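Local coordinates for protein inositol 2-dehydrogenase/D-chiro-inositol 3-dehydrogenase (Lactobacillus casei, PDB 4MIY) that oxidises myo-inositol and D-chiro-inositol to their keto derivatives, passing the hydride to NAD held on its Rossmann-fold domain, at residues Val5-Thr10 with Ala28-Val33; Met13-Ile18 with Val45-Leu50. All coordinates share one frame; numbering follows the deposited sequence.

Contact 1 of 2, residues Val5-Thr10 with Ala28-Val33; sequences VGVIGT and AEVVAV. With NAD (nicotinamide-adenine-dinucleotide), chain E.
V5 and V7 pair in parallel with the strand carrying V30, A32 and V33, joining the first two strands of the Rossmann beta-alpha-beta unit in a buried part of the NAD-binding domain. Three backbone hydrogen bonds tie them: V5 N to E29 O at 2.9 Å, V31 N to V5 O at 3.0 Å, and V7 N to A32 O at 3.1 Å. V5 stands opposite V30, but G6 already faces A32; the extra residue, V31, makes a beta bulge. G6 CA makes a CA-H...O contact of 3.3 Å with A32 O, and G6 and A32 form a pair of small residues on the sheet face away from V5 and V7. On the face shared by V5, V7, V30 and V33, the valine side chains pack together. V7 holds CG1 anti to its backbone N (chi1 -173°), and its other methyl, CG2, meets V30 CG1 at 3.9 Å. Beyond the strand end, T10 turns its methyl CG2 to V33 CB, 4.0 Å away, the two side chains crossing at about a right angle. G9 between takes a positive phi of 107°, where a CB would press against I8 O, and its CA approaches NAD N3A at 3.8 Å; I8, directed away from strand 28-34, brings CG2 near C2A of the adenine. Helix 12-24 covers the valine face through I18 and L21, helix 38-47 packs on T10 and V33, and strand 69-72 pairs with the other edge of strand 3-8.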
ATOM      1  N   VAL A   5      -3.473  15.405  41.845  1.00 19.69           N
ATOM      2  CA  VAL A   5      -2.341  14.568  41.537  1.00 19.90           C
ATOM      3  C   VAL A   5      -1.039  15.130  42.116  1.00 18.98           C
ATOM      4  O   VAL A   5      -0.798  16.295  42.050  1.00 20.28           O
ATOM      5  CB  VAL A   5      -2.210  14.408  40.001  1.00 18.43           C
ATOM      6  CG1 VAL A   5      -0.993  13.652  39.621  1.00 20.30           C
ATOM      7  CG2 VAL A   5      -3.420  13.708  39.460  1.00 20.72           C
ATOM      8  N   GLY A   6      -0.241  14.235  42.672  1.00 19.74           N
ATOM      9  CA  GLY A   6       1.141  14.505  42.932  1.00 20.82           C
ATOM     10  C   GLY A   6       2.089  13.765  41.983  1.00 19.68           C
ATOM     11  O   GLY A   6       1.872  12.653  41.654  1.00 22.99           O
ATOM     12  N   VAL A   7       3.159  14.433  41.597  1.00 21.94           N
ATOM     13  CA  VAL A   7       4.169  13.867  40.715  1.00 20.32           C
ATOM     14  C   VAL A   7       5.538  13.804  41.382  1.00 21.46           C
ATOM     15  O   VAL A   7       6.040  14.774  41.819  1.00 24.60           O
ATOM     16  CB  VAL A   7       4.322  14.667  39.446  1.00 21.19           C
ATOM     17  CG1 VAL A   7       5.259  13.966  38.484  1.00 19.38           C
ATOM     18  CG2 VAL A   7       2.994  14.951  38.791  1.00 24.12           C
ATOM     19  N   ILE A   8       6.091  12.619  41.409  1.00 22.34           N
ATOM     20  CA  ILE A   8       7.363  12.330  42.000  1.00 24.17           C
ATOM     21  C   ILE A   8       8.353  12.029  40.890  1.00 22.91           C
ATOM     22  O   ILE A   8       8.346  10.962  40.310  1.00 24.74           O
ATOM     23  CB  ILE A   8       7.249  11.138  42.907  1.00 21.64           C
ATOM     24  CG1 ILE A   8       6.183  11.385  43.958  1.00 23.72           C
ATOM     25  CG2 ILE A   8       8.598  10.805  43.552  1.00 26.72           C
ATOM     26  CD1 ILE A   8       5.785  10.174  44.607  1.00 27.51           C
ATOM     27  N   GLY A   9       9.192  13.006  40.631  1.00 24.95           N
ATOM     28  CA  GLY A   9      10.153  12.948  39.566  1.00 25.58           C
ATOM     29  C   GLY A   9       9.684  13.861  38.491  1.00 26.48           C
ATOM     30  O   GLY A   9       8.772  13.531  37.769  1.00 26.37           O
ATOM     31  N   THR A  10      10.317  14.995  38.361  1.00 25.98           N
ATOM     32  CA  THR A  10       9.938  15.945  37.363  1.00 24.20           C
ATOM     33  C   THR A  10      11.027  16.149  36.304  1.00 26.22           C
ATOM     34  O   THR A  10      11.471  17.224  36.063  1.00 30.10           O
ATOM     35  CB  THR A  10       9.534  17.281  37.994  1.00 29.64           C
ATOM     36  OG1 THR A  10      10.635  17.825  38.701  1.00 30.15           O
ATOM     37  CG2 THR A  10       8.452  17.067  38.989  1.00 27.65           C
ATOM     38  N   ALA A  28      -8.089  16.434  35.785  1.00 18.33           N
ATOM     39  CA  ALA A  28      -7.054  16.345  36.795  1.00 18.22           C
ATOM     40  C   ALA A  28      -6.370  17.673  37.044  1.00 20.79           C
ATOM     41  O   ALA A  28      -6.466  18.577  36.260  1.00 21.95           O
ATOM     42  CB  ALA A  28      -6.061  15.342  36.385  1.00 21.47           C
ATOM     43  N   GLU A  29      -5.680  17.767  38.163  1.00 21.40           N
ATOM     44  CA  GLU A  29      -4.823  18.925  38.465  1.00 23.70           C
ATOM     45  C   GLU A  29      -3.617  18.485  39.252  1.00 22.67           C
ATOM     46  O   GLU A  29      -3.745  17.738  40.176  1.00 20.97           O
ATOM     47  CB  GLU A  29      -5.568  19.978  39.274  1.00 25.60           C
ATOM     48  CG  GLU A  29      -4.718  21.125  39.695  1.00 27.39           C
ATOM     49  CD  GLU A  29      -5.456  22.097  40.590  1.00 36.35           C
ATOM     50  OE1 GLU A  29      -6.437  21.691  41.195  1.00 38.72           O
ATOM     51  OE2 GLU A  29      -5.035  23.258  40.684  1.00 40.27           O
ATOM     52  N   VAL A  30      -2.445  18.963  38.843  1.00 20.69           N
ATOM     53  CA  VAL A  30      -1.223  18.695  39.562  1.00 22.50           C
ATOM     54  C   VAL A  30      -1.104  19.723  40.678  1.00 23.90           C
ATOM     55  O   VAL A  30      -1.005  20.882  40.431  1.00 25.10           O
ATOM     56  CB  VAL A  30       0.026  18.752  38.686  1.00 18.36           C
ATOM     57  CG1 VAL A  30       1.189  18.301  39.447  1.00 22.23           C
ATOM     58  CG2 VAL A  30      -0.110  17.833  37.542  1.00 27.16           C
ATOM     59  N   VAL A  31      -1.162  19.227  41.908  1.00 22.80           N
ATOM     60  CA  VAL A  31      -1.145  20.059  43.095  1.00 21.19           C
ATOM     61  C   VAL A  31       0.085  19.860  43.970  1.00 27.22           C
ATOM     62  O   VAL A  31       0.257  20.563  44.923  1.00 26.49           O
ATOM     63  CB  VAL A  31      -2.407  19.816  43.968  1.00 24.49           C
ATOM     64  CG1 VAL A  31      -3.643  19.969  43.171  1.00 24.50           C
ATOM     65  CG2 VAL A  31      -2.368  18.492  44.554  1.00 21.43           C
ATOM     66  N   ALA A  32       0.947  18.922  43.624  1.00 23.61           N
ATOM     67  CA  ALA A  32       2.187  18.706  44.361  1.00 27.54           C
ATOM     68  C   ALA A  32       3.207  18.059  43.456  1.00 31.47           C
ATOM     69  O   ALA A  32       2.850  17.340  42.559  1.00 25.39           O
ATOM     70  CB  ALA A  32       1.969  17.859  45.520  1.00 25.44           C
ATOM     71  N   VAL A  33       4.470  18.324  43.743  1.00 29.03           N
ATOM     72  CA  VAL A  33       5.582  17.731  43.036  1.00 25.62           C
ATOM     73  C   VAL A  33       6.756  17.546  43.966  1.00 30.91           C
ATOM     74  O   VAL A  33       6.868  18.232  44.947  1.00 29.69           O
ATOM     75  CB  VAL A  33       6.061  18.611  41.821  1.00 29.61           C
ATOM     76  CG1 VAL A  33       5.018  18.750  40.827  1.00 29.05           C
ATOM     77  CG2 VAL A  33       6.458  19.960  42.248  1.00 31.92           C
TER
HETATM   78  PA  NAD E 401      14.918  11.805  33.691  1.00 26.89           P
HETATM   79  O1A NAD E 401      16.235  11.440  34.173  1.00 29.83           O
HETATM   80  O2A NAD E 401      14.715  12.879  32.836  1.00 20.78           O
HETATM   81  O5B NAD E 401      13.988  12.282  34.881  1.00 24.39           O
HETATM   82  C5B NAD E 401      13.868  11.634  36.081  1.00 27.61           C
HETATM   83  C4B NAD E 401      13.676  12.670  37.198  1.00 26.69           C
HETATM   84  O4B NAD E 401      13.599  11.942  38.394  1.00 28.64           O
HETATM   85  C3B NAD E 401      14.879  13.567  37.456  1.00 25.75           C
HETATM   86  O3B NAD E 401      14.471  14.870  37.541  1.00 34.95           O
HETATM   87  C2B NAD E 401      15.486  13.069  38.739  1.00 27.31           C
HETATM   88  O2B NAD E 401      16.121  14.086  39.476  1.00 32.44           O
HETATM   89  C1B NAD E 401      14.289  12.593  39.471  1.00 28.48           C
HETATM   90  N9A NAD E 401      14.543  11.603  40.493  1.00 26.12           N
HETATM   91  C8A NAD E 401      15.386  10.618  40.483  1.00 28.14           C
HETATM   92  N7A NAD E 401      15.282   9.851  41.561  1.00 32.06           N
HETATM   93  C5A NAD E 401      14.320  10.370  42.299  1.00 27.67           C
HETATM   94  C6A NAD E 401      13.692  10.108  43.578  1.00 31.21           C
HETATM   95  N6A NAD E 401      14.010   9.091  44.341  1.00 30.49           N
HETATM   96  N1A NAD E 401      12.704  10.896  43.929  1.00 27.07           N
HETATM   97  C2A NAD E 401      12.320  11.906  43.240  1.00 26.21           C
HETATM   98  N3A NAD E 401      12.869  12.231  42.089  1.00 28.11           N
HETATM   99  C4A NAD E 401      13.845  11.502  41.587  1.00 26.76           C
HETATM  100  O3  NAD E 401      14.323  10.431  33.187  1.00 24.15           O
HETATM  101  PN  NAD E 401      12.917  10.203  32.380  1.00 24.09           P
HETATM  102  O1N NAD E 401      13.223  10.035  30.966  1.00 25.87           O
HETATM  103  O2N NAD E 401      12.057  11.310  32.583  1.00 25.13           O
HETATM  104  O5D NAD E 401      12.429   8.829  32.824  1.00 21.23           O
HETATM  105  C5D NAD E 401      11.735   8.716  34.042  1.00 23.54           C
HETATM  106  C4D NAD E 401      10.998   7.419  34.124  1.00 24.68           C
HETATM  107  O4D NAD E 401      10.062   7.406  33.062  1.00 33.06           O
HETATM  108  C3D NAD E 401      11.918   6.256  33.956  1.00 23.18           C
HETATM  109  O3D NAD E 401      11.443   5.218  34.754  1.00 26.94           O
HETATM  110  C2D NAD E 401      11.724   5.958  32.472  1.00 24.12           C
HETATM  111  O2D NAD E 401      12.000   4.623  32.287  1.00 26.36           O
HETATM  112  C1D NAD E 401      10.262   6.252  32.289  1.00 26.41           C
HETATM  113  N1N NAD E 401       9.915   6.490  30.888  1.00 26.08           N
HETATM  114  C2N NAD E 401       8.980   5.746  30.302  1.00 22.10           C
HETATM  115  C3N NAD E 401       8.634   5.886  28.974  1.00 23.23           C
HETATM  116  C7N NAD E 401       7.555   5.029  28.354  1.00 23.48           C
HETATM  117  O7N NAD E 401       6.710   4.510  29.012  1.00 23.97           O
HETATM  118  N7N NAD E 401       7.585   4.936  27.087  1.00 19.93           N
HETATM  119  C4N NAD E 401       9.256   6.887  28.249  1.00 22.89           C
HETATM  120  C5N NAD E 401      10.207   7.641  28.898  1.00 25.01           C
HETATM  121  C6N NAD E 401      10.522   7.411  30.211  1.00 26.06           C

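Contact 2 of 2, residues Met13-Ile18 with Val45-Leu50; sequences MGRAHI and VRDFHL. With NAD (nicotinamide-adenine-dinucleotide), chain E.
I18 and F48 bring the backbones of helix 12-24 and the end of helix 38-47 nearest, their CA atoms 7.8 Å apart, just where a Schellman motif closes the second helix. H49, at positive phi, is the C-prime residue, and L50 N bonds back to V45 O; F48 before the turn and L50 after it both start out toward helix 12-24. The gamma methyl CG2 on the branched CB of I18 sits over one face of the F48 ring, 4.0 Å from its centroid, a CH-pi contact offset toward the rim, and also reaches L50 CD1. R15 lies on the outer side. Its chain bends at chi3 (70°), and F48 CE2 lies 4.0 Å from R15 CZ, over the centre of one guanidinium face, with the planes 52° apart. At its edge NH2 forms a salt bridge to D47 OD2 (2.7 Å), while NH1 adds a weak bond to the same oxygen. The flat pi face of the guanidinium thus lies against phenylalanine, while its N-H edge serves aspartate. M13 N donates to NAD O2N at 2.8 Å. Farther along helix 12-24, F48 also touches D19 and N23, T22 touches L50, and strand 28-34 receives V45 on V33 and L50 on V30.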
ATOM      1  N   MET A  13      10.009  12.790  31.326  1.00 19.93           N
ATOM      2  CA  MET A  13       8.744  12.109  31.226  1.00 22.58           C
ATOM      3  C   MET A  13       7.812  12.631  32.299  1.00 24.89           C
ATOM      4  O   MET A  13       6.638  12.745  32.102  1.00 20.40           O
ATOM      5  CB  MET A  13       8.963  10.606  31.303  1.00 22.04           C
ATOM      6  CG  MET A  13       7.751   9.754  31.042  1.00 20.53           C
ATOM      7  SD  MET A  13       7.013  10.235  29.470  1.00 24.30           S
ATOM      8  CE  MET A  13       6.162   8.744  29.051  1.00 23.46           C
ATOM      9  N   GLY A  14       8.384  13.003  33.434  1.00 23.66           N
ATOM     10  CA  GLY A  14       7.599  13.648  34.467  1.00 21.41           C
ATOM     11  C   GLY A  14       6.956  14.924  34.006  1.00 21.94           C
ATOM     12  O   GLY A  14       5.805  15.166  34.263  1.00 20.51           O
ATOM     13  N   ARG A  15       7.708  15.746  33.314  1.00 20.23           N
ATOM     14  CA  ARG A  15       7.161  16.969  32.820  1.00 20.58           C
ATOM     15  C   ARG A  15       6.147  16.737  31.712  1.00 20.05           C
ATOM     16  O   ARG A  15       5.220  17.479  31.557  1.00 20.70           O
ATOM     17  CB  ARG A  15       8.259  17.864  32.282  1.00 23.76           C
ATOM     18  CG  ARG A  15       9.120  18.528  33.334  1.00 24.12           C
ATOM     19  CD  ARG A  15      10.406  19.142  32.697  1.00 25.25           C
ATOM     20  NE  ARG A  15      10.139  20.289  31.878  1.00 27.49           N
ATOM     21  CZ  ARG A  15      10.029  21.523  32.335  1.00 31.63           C
ATOM     22  NH1 ARG A  15      10.173  21.781  33.611  1.00 31.27           N
ATOM     23  NH2 ARG A  15       9.775  22.497  31.507  1.00 32.48           N
ATOM     24  N   ALA A  16       6.379  15.706  30.935  1.00 20.33           N
ATOM     25  CA  ALA A  16       5.453  15.372  29.876  1.00 22.23           C
ATOM     26  C   ALA A  16       4.116  14.862  30.414  1.00 18.92           C
ATOM     27  O   ALA A  16       3.113  15.151  29.870  1.00 19.27           O
ATOM     28  CB  ALA A  16       6.073  14.375  28.938  1.00 22.45           C
ATOM     29  N   HIS A  17       4.155  14.124  31.501  1.00 18.79           N
ATOM     30  CA  HIS A  17       2.929  13.733  32.198  1.00 17.81           C
ATOM     31  C   HIS A  17       2.225  14.931  32.840  1.00 18.88           C
ATOM     32  O   HIS A  17       1.045  15.020  32.827  1.00 19.74           O
ATOM     33  CB  HIS A  17       3.195  12.668  33.227  1.00 17.99           C
ATOM     34  CG  HIS A  17       3.315  11.298  32.663  1.00 18.01           C
ATOM     35  ND1 HIS A  17       2.533  10.859  31.633  1.00 21.91           N
ATOM     36  CD2 HIS A  17       4.100  10.264  33.007  1.00 20.64           C
ATOM     37  CE1 HIS A  17       2.851   9.621  31.347  1.00 18.58           C
ATOM     38  NE2 HIS A  17       3.788   9.228  32.177  1.00 19.56           N
ATOM     39  N   ILE A  18       2.995  15.845  33.405  1.00 19.76           N
ATOM     40  CA  ILE A  18       2.420  17.081  33.904  1.00 21.47           C
ATOM     41  C   ILE A  18       1.735  17.873  32.825  1.00 19.63           C
ATOM     42  O   ILE A  18       0.673  18.375  33.009  1.00 21.08           O
ATOM     43  CB  ILE A  18       3.482  17.965  34.607  1.00 21.34           C
ATOM     44  CG1 ILE A  18       3.950  17.281  35.871  1.00 19.81           C
ATOM     45  CG2 ILE A  18       2.973  19.380  34.826  1.00 23.63           C
ATOM     46  CD1 ILE A  18       5.088  17.991  36.547  1.00 22.89           C
ATOM     47  N   VAL A  45       6.735  23.620  38.425  1.00 30.56           N
ATOM     48  CA  VAL A  45       5.639  24.398  38.909  1.00 31.73           C
ATOM     49  C   VAL A  45       5.568  25.656  38.142  1.00 31.88           C
ATOM     50  O   VAL A  45       4.532  26.118  37.756  1.00 31.39           O
ATOM     51  CB  VAL A  45       5.853  24.758  40.348  1.00 30.79           C
ATOM     52  CG1 VAL A  45       4.823  25.710  40.778  1.00 32.11           C
ATOM     53  CG2 VAL A  45       5.865  23.547  41.179  1.00 29.45           C
ATOM     54  N   ARG A  46       6.739  26.210  37.900  0.77 30.70           N
ATOM     55  CA  ARG A  46       6.840  27.466  37.215  0.77 32.46           C
ATOM     56  C   ARG A  46       6.452  27.408  35.746  0.77 33.95           C
ATOM     57  O   ARG A  46       5.655  28.194  35.291  0.77 34.96           O
ATOM     58  CB  ARG A  46       8.251  28.006  37.374  0.77 34.10           C
ATOM     59  CG  ARG A  46       8.440  29.419  36.910  0.77 35.79           C
ATOM     60  CD  ARG A  46       9.818  29.987  37.357  0.77 39.98           C
ATOM     61  NE  ARG A  46      10.923  29.097  37.007  0.77 39.46           N
ATOM     62  CZ  ARG A  46      11.659  28.445  37.886  0.77 36.58           C
ATOM     63  NH1 ARG A  46      11.446  28.604  39.164  0.77 38.04           N
ATOM     64  NH2 ARG A  46      12.626  27.655  37.483  0.77 37.74           N
ATOM     65  N   ASP A  47       7.036  26.468  35.026  1.00 35.19           N
ATOM     66  CA  ASP A  47       6.883  26.359  33.597  1.00 35.67           C
ATOM     67  C   ASP A  47       5.464  26.032  33.177  1.00 33.45           C
ATOM     68  O   ASP A  47       4.998  26.457  32.164  1.00 36.77           O
ATOM     69  CB  ASP A  47       7.834  25.303  33.043  1.00 35.22           C
ATOM     70  CG  ASP A  47       9.306  25.708  33.125  1.00 40.50           C
ATOM     71  OD1 ASP A  47       9.605  26.873  33.413  1.00 37.19           O
ATOM     72  OD2 ASP A  47      10.162  24.834  32.889  1.00 33.15           O
ATOM     73  N   PHE A  48       4.784  25.262  34.001  1.00 35.62           N
ATOM     74  CA  PHE A  48       3.436  24.830  33.693  1.00 31.78           C
ATOM     75  C   PHE A  48       2.394  25.597  34.466  1.00 34.05           C
ATOM     76  O   PHE A  48       1.246  25.265  34.429  1.00 32.51           O
ATOM     77  CB  PHE A  48       3.314  23.326  33.963  1.00 29.75           C
ATOM     78  CG  PHE A  48       4.121  22.498  33.047  1.00 29.70           C
ATOM     79  CD1 PHE A  48       3.695  22.267  31.787  1.00 29.12           C
ATOM     80  CD2 PHE A  48       5.298  21.974  33.438  1.00 29.29           C
ATOM     81  CE1 PHE A  48       4.426  21.546  30.943  1.00 25.28           C
ATOM     82  CE2 PHE A  48       6.030  21.261  32.593  1.00 30.31           C
ATOM     83  CZ  PHE A  48       5.578  21.031  31.343  1.00 29.65           C
ATOM     84  N   HIS A  49       2.830  26.611  35.191  1.00 34.17           N
ATOM     85  CA  HIS A  49       1.922  27.498  35.922  1.00 35.47           C
ATOM     86  C   HIS A  49       0.982  26.810  36.851  1.00 33.18           C
ATOM     87  O   HIS A  49      -0.185  27.076  36.825  1.00 35.71           O
ATOM     88  CB  HIS A  49       1.065  28.300  34.991  1.00 37.68           C
ATOM     89  CG  HIS A  49       1.832  29.194  34.098  1.00 42.55           C
ATOM     90  ND1 HIS A  49       3.059  28.861  33.586  1.00 43.86           N
ATOM     91  CD2 HIS A  49       1.543  30.414  33.618  1.00 44.59           C
ATOM     92  CE1 HIS A  49       3.488  29.829  32.812  1.00 43.85           C
ATOM     93  NE2 HIS A  49       2.586  30.786  32.815  1.00 48.44           N
ATOM     94  N   LEU A  50       1.520  25.931  37.651  1.00 31.82           N
ATOM     95  CA  LEU A  50       0.777  25.108  38.533  1.00 30.52           C
ATOM     96  C   LEU A  50       0.521  25.834  39.833  1.00 35.75           C
ATOM     97  O   LEU A  50       1.331  26.603  40.275  1.00 34.48           O
ATOM     98  CB  LEU A  50       1.594  23.881  38.843  1.00 31.23           C
ATOM     99  CG  LEU A  50       1.983  22.927  37.733  1.00 28.91           C
ATOM    100  CD1 LEU A  50       2.614  21.769  38.297  1.00 23.20           C
ATOM    101  CD2 LEU A  50       0.792  22.497  36.962  1.00 28.51           C
TER
HETATM  102  PA  NAD E 401      14.918  11.805  33.691  1.00 26.89           P
HETATM  103  O1A NAD E 401      16.235  11.440  34.173  1.00 29.83           O
HETATM  104  O2A NAD E 401      14.715  12.879  32.836  1.00 20.78           O
HETATM  105  O5B NAD E 401      13.988  12.282  34.881  1.00 24.39           O
HETATM  106  C5B NAD E 401      13.868  11.634  36.081  1.00 27.61           C
HETATM  107  C4B NAD E 401      13.676  12.670  37.198  1.00 26.69           C
HETATM  108  O4B NAD E 401      13.599  11.942  38.394  1.00 28.64           O
HETATM  109  C3B NAD E 401      14.879  13.567  37.456  1.00 25.75           C
HETATM  110  O3B NAD E 401      14.471  14.870  37.541  1.00 34.95           O
HETATM  111  C2B NAD E 401      15.486  13.069  38.739  1.00 27.31           C
HETATM  112  O2B NAD E 401      16.121  14.086  39.476  1.00 32.44           O
HETATM  113  C1B NAD E 401      14.289  12.593  39.471  1.00 28.48           C
HETATM  114  N9A NAD E 401      14.543  11.603  40.493  1.00 26.12           N
HETATM  115  C8A NAD E 401      15.386  10.618  40.483  1.00 28.14           C
HETATM  116  N7A NAD E 401      15.282   9.851  41.561  1.00 32.06           N
HETATM  117  C5A NAD E 401      14.320  10.370  42.299  1.00 27.67           C
HETATM  118  C6A NAD E 401      13.692  10.108  43.578  1.00 31.21           C
HETATM  119  N6A NAD E 401      14.010   9.091  44.341  1.00 30.49           N
HETATM  120  N1A NAD E 401      12.704  10.896  43.929  1.00 27.07           N
HETATM  121  C2A NAD E 401      12.320  11.906  43.240  1.00 26.21           C
HETATM  122  N3A NAD E 401      12.869  12.231  42.089  1.00 28.11           N
HETATM  123  C4A NAD E 401      13.845  11.502  41.587  1.00 26.76           C
HETATM  124  O3  NAD E 401      14.323  10.431  33.187  1.00 24.15           O
HETATM  125  PN  NAD E 401      12.917  10.203  32.380  1.00 24.09           P
HETATM  126  O1N NAD E 401      13.223  10.035  30.966  1.00 25.87           O
HETATM  127  O2N NAD E 401      12.057  11.310  32.583  1.00 25.13           O
HETATM  128  O5D NAD E 401      12.429   8.829  32.824  1.00 21.23           O
HETATM  129  C5D NAD E 401      11.735   8.716  34.042  1.00 23.54           C
HETATM  130  C4D NAD E 401      10.998   7.419  34.124  1.00 24.68           C
HETATM  131  O4D NAD E 401      10.062   7.406  33.062  1.00 33.06           O
HETATM  132  C3D NAD E 401      11.918   6.256  33.956  1.00 23.18           C
HETATM  133  O3D NAD E 401      11.443   5.218  34.754  1.00 26.94           O
HETATM  134  C2D NAD E 401      11.724   5.958  32.472  1.00 24.12           C
HETATM  135  O2D NAD E 401      12.000   4.623  32.287  1.00 26.36           O
HETATM  136  C1D NAD E 401      10.262   6.252  32.289  1.00 26.41           C
HETATM  137  N1N NAD E 401       9.915   6.490  30.888  1.00 26.08           N
HETATM  138  C2N NAD E 401       8.980   5.746  30.302  1.00 22.10           C
HETATM  139  C3N NAD E 401       8.634   5.886  28.974  1.00 23.23           C
HETATM  140  C7N NAD E 401       7.555   5.029  28.354  1.00 23.48           C
HETATM  141  O7N NAD E 401       6.710   4.510  29.012  1.00 23.97           O
HETATM  142  N7N NAD E 401       7.585   4.936  27.087  1.00 19.93           N
HETATM  143  C4N NAD E 401       9.256   6.887  28.249  1.00 22.89           C
HETATM  144  C5N NAD E 401      10.207   7.641  28.898  1.00 25.01           C
HETATM  145  C6N NAD E 401      10.522   7.411  30.211  1.00 26.06           C

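Overall arrangement
Contact 1 is the buried strand pairing of the Rossmann domain, and contact 2 is the surface packing of the helix ends that lie over it; their centres are about 8 Å apart. Strand 3-8 leads into helix 12-24 and that helix into strand 28-34, so the segments alternate along the chain. They meet directly: V7 CG2 lies 3.9 Å from I18 CG1, and V33 CG2 lies 3.8 Å from V45 CG2. Backbone bonds and small or branched apolar residues suit the interior, whereas contact 2 grades outward from aliphatic and aromatic packing to a charged pair. Both touch NAD, contact 1 near the adenosine and 13-18 at a phosphate.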